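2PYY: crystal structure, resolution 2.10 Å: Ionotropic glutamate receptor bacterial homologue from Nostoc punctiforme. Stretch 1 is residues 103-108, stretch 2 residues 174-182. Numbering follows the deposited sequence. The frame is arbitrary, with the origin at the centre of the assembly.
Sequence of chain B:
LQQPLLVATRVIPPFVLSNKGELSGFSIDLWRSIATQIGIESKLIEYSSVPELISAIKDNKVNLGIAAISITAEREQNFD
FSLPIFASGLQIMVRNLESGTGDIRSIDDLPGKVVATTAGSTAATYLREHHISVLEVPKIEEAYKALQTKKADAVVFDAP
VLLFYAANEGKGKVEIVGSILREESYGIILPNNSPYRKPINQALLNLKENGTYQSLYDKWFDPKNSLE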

# COMPACT_ATOMS: atom_id res chain seq x y z
N ASP B 103 17.69 16.14 -14.50
CA ASP B 103 18.48 15.75 -13.34
C ASP B 103 17.74 14.75 -12.46
O ASP B 103 18.11 14.50 -11.31
CB ASP B 103 18.86 16.98 -12.51
CG ASP B 103 17.66 17.63 -11.84
OD1 ASP B 103 16.72 18.03 -12.56
OD2 ASP B 103 17.67 17.73 -10.60
N ILE B 104 16.67 14.17 -13.01
CA ILE B 104 15.88 13.18 -12.29
C ILE B 104 15.85 11.90 -13.11
O ILE B 104 15.30 11.87 -14.21
CB ILE B 104 14.44 13.68 -12.08
CG1 ILE B 104 14.48 15.01 -11.31
CG2 ILE B 104 13.64 12.63 -11.32
CD1 ILE B 104 13.12 15.62 -11.05
N ARG B 105 16.44 10.84 -12.57
CA ARG B 105 16.50 9.56 -13.27
C ARG B 105 16.06 8.40 -12.40
O ARG B 105 15.85 7.30 -12.89
CB ARG B 105 17.93 9.29 -13.74
CG ARG B 105 18.54 10.39 -14.61
CD ARG B 105 18.70 9.91 -16.03
NE ARG B 105 17.46 10.03 -16.80
CZ ARG B 105 17.15 9.26 -17.83
NH1 ARG B 105 17.97 8.29 -18.21
NH2 ARG B 105 16.02 9.46 -18.50
N SER B 106 15.93 8.64 -11.10
CA SER B 106 15.51 7.59 -10.18
C SER B 106 15.05 8.15 -8.84
O SER B 106 15.06 9.37 -8.64
CB SER B 106 16.66 6.59 -9.95
OG SER B 106 17.72 7.19 -9.24
N ILE B 107 14.67 7.26 -7.94
CA ILE B 107 14.20 7.66 -6.61
C ILE B 107 15.21 8.58 -5.94
O ILE B 107 14.84 9.57 -5.31
CB ILE B 107 14.03 6.44 -5.71
CG1 ILE B 107 13.78 5.20 -6.57
CG2 ILE B 107 12.90 6.69 -4.73
CD1 ILE B 107 13.83 3.89 -5.78
N ASP B 108 16.48 8.23 -6.09
CA ASP B 108 17.58 8.99 -5.52
C ASP B 108 17.56 10.44 -5.94
O ASP B 108 18.17 11.28 -5.28
CB ASP B 108 18.92 8.37 -5.93
CG ASP B 108 19.13 7.00 -5.34
OD1 ASP B 108 20.16 6.36 -5.66
OD2 ASP B 108 18.27 6.54 -4.55
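Stretch 2 (174-182) VEIVGSILR

Stretch 2 runs alongside stretch 1 in nearly the same sense: the vector from CA of Ile104 to CA of Ile107 and the vector from CA of Glu175 to CA of Leu181 are 18° apart. The two segments are distant in sequence, with every touching pair at least 70 positions apart in sequence, so the contact is a tertiary one. Its register is set by two CA pairs, Arg105 CA to Val177 CA at 5.7 Å and Ile107 CA to Leu181 CA at 7.1 Å. The wider second spacing means that the backbones lie farther apart there and that side chains must bridge the gap. No backbone-to-backbone hydrogen bond joins the stretches, and the total surface buried between them is modest, 281 Å² with both sides summed.

Stretch 1 is loop or turn until Ile107 and Asp108, whose phi/psi values of -52/-42 and -55/-20 belong to a 3-10 segment that continues later in the chain. Stretch 2 includes a strand through Ile176 and turns a corner at Gly178 and Ser179 and again at Leu181 and Arg182. Around Ile176 the side chains alternate: the CA-to-CB bonds of Glu175 and Val177 point toward stretch 1, whereas that of Ile176 points away.

At the start of stretch 1, Asp103 is out of reach. Ile104 contributes little, because the end of its buried side chain leads away from stretch 2; its nearest approach is through the backbone, Ile104 O to Val177 CG1 at 4.4 Å.

Arg105 is the main point of contact, with 79 Å² covered by stretch 2. Its CA-to-CB bond points sideways, but the end of the side chain comes nearer, with chi1 at -55° (m), chi2 between wells at -111° and chi3 at 83° (p). The guanidinium thereby reaches Glu175, whose side chain is extended, with chi1 and chi2 both t. Arg105 NH2 lies 3.4 Å from Glu175 OE1, forming a salt bridge; the hydrogen bond within it is weak, as the N-H...acceptor angle of 129° indicates. Glu175 OE1 sits at the guanidinium edge, near its plane, while Val177 CG1 lies over one face. Both methyls meet the guanidinium, with Arg105 NH2 3.4 Å from Val177 CG1 and 3.4 Å from Val177 CG2, and CG1 also lies 3.2 Å from Arg105 O.

Arg105 O is also 3.7 Å from Gly178 N. An ideal CB on Gly178 would fall a tight 3.1 Å from Arg105 O, and the positive phi of 69° by itself favours glycine.

Ser106 makes no contact within 4.5 Å; its CB stays 5.3 Å from Gly178 CA. Ile107 then directs its CA-to-CB bond toward stretch 2, and its CG1 meets Leu181 CD2 at 3.5 Å in an apolar contact. Leu181 starts sideways, but its end comes nearer, which closes the wider CA spacing. Asp108 is out of reach.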

# COMPACT_ATOMS: atom_id res chain seq x y z
N VAL B 174 6.65 14.09 -22.83
CA VAL B 174 7.04 13.59 -21.52
C VAL B 174 7.88 12.32 -21.66
O VAL B 174 8.04 11.79 -22.76
CB VAL B 174 5.78 13.29 -20.68
CG1 VAL B 174 5.30 11.87 -20.92
CG2 VAL B 174 6.05 13.56 -19.22
N GLU B 175 8.41 11.82 -20.55
CA GLU B 175 9.23 10.61 -20.58
C GLU B 175 9.19 9.86 -19.25
O GLU B 175 9.17 10.48 -18.18
CB GLU B 175 10.69 10.97 -20.93
CG GLU B 175 11.67 9.79 -20.86
CD GLU B 175 13.11 10.17 -21.21
OE1 GLU B 175 13.97 9.28 -21.19
OE2 GLU B 175 13.38 11.36 -21.50
N ILE B 176 9.16 8.53 -19.32
CA ILE B 176 9.14 7.68 -18.13
C ILE B 176 10.57 7.23 -17.85
O ILE B 176 11.27 6.79 -18.75
CB ILE B 176 8.25 6.43 -18.35
CG1 ILE B 176 6.80 6.87 -18.54
CG2 ILE B 176 8.39 5.47 -17.17
CD1 ILE B 176 5.84 5.73 -18.80
N VAL B 177 10.98 7.33 -16.59
CA VAL B 177 12.34 6.97 -16.22
C VAL B 177 12.46 6.03 -15.02
O VAL B 177 11.56 5.97 -14.17
CB VAL B 177 13.18 8.23 -15.91
CG1 VAL B 177 14.66 7.86 -15.78
CG2 VAL B 177 12.99 9.27 -17.01
N GLY B 178 13.57 5.31 -14.98
CA GLY B 178 13.83 4.38 -13.89
C GLY B 178 12.92 3.17 -13.88
O GLY B 178 12.02 3.04 -14.71
N SER B 179 13.17 2.28 -12.94
CA SER B 179 12.37 1.07 -12.79
C SER B 179 11.21 1.34 -11.84
O SER B 179 11.04 2.46 -11.36
CB SER B 179 13.24 -0.06 -12.26
OG SER B 179 14.06 0.37 -11.17
N ILE B 180 10.42 0.31 -11.56
CA ILE B 180 9.29 0.46 -10.66
C ILE B 180 9.82 0.75 -9.26
O ILE B 180 10.66 0.01 -8.74
CB ILE B 180 8.43 -0.82 -10.63
CG1 ILE B 180 8.15 -1.29 -12.06
CG2 ILE B 180 7.13 -0.55 -9.89
CD1 ILE B 180 7.51 -0.25 -12.95
N LEU B 181 9.32 1.82 -8.65
CA LEU B 181 9.73 2.24 -7.32
C LEU B 181 9.22 1.27 -6.26
O LEU B 181 9.91 0.97 -5.29
CB LEU B 181 9.18 3.64 -7.03
CG LEU B 181 9.33 4.66 -8.16
CD1 LEU B 181 8.61 5.95 -7.80
CD2 LEU B 181 10.80 4.92 -8.42
N ARG B 182 8.00 0.79 -6.46
CA ARG B 182 7.38 -0.16 -5.55
C ARG B 182 6.30 -0.91 -6.33
O ARG B 182 5.53 -0.31 -7.08
CB ARG B 182 6.76 0.56 -4.34
CG ARG B 182 6.21 -0.42 -3.28
CD ARG B 182 5.83 0.22 -1.93
NE ARG B 182 4.58 0.99 -1.97
CZ ARG B 182 3.95 1.46 -0.89
NH1 ARG B 182 4.44 1.26 0.33
NH2 ARG B 182 2.82 2.16 -1.03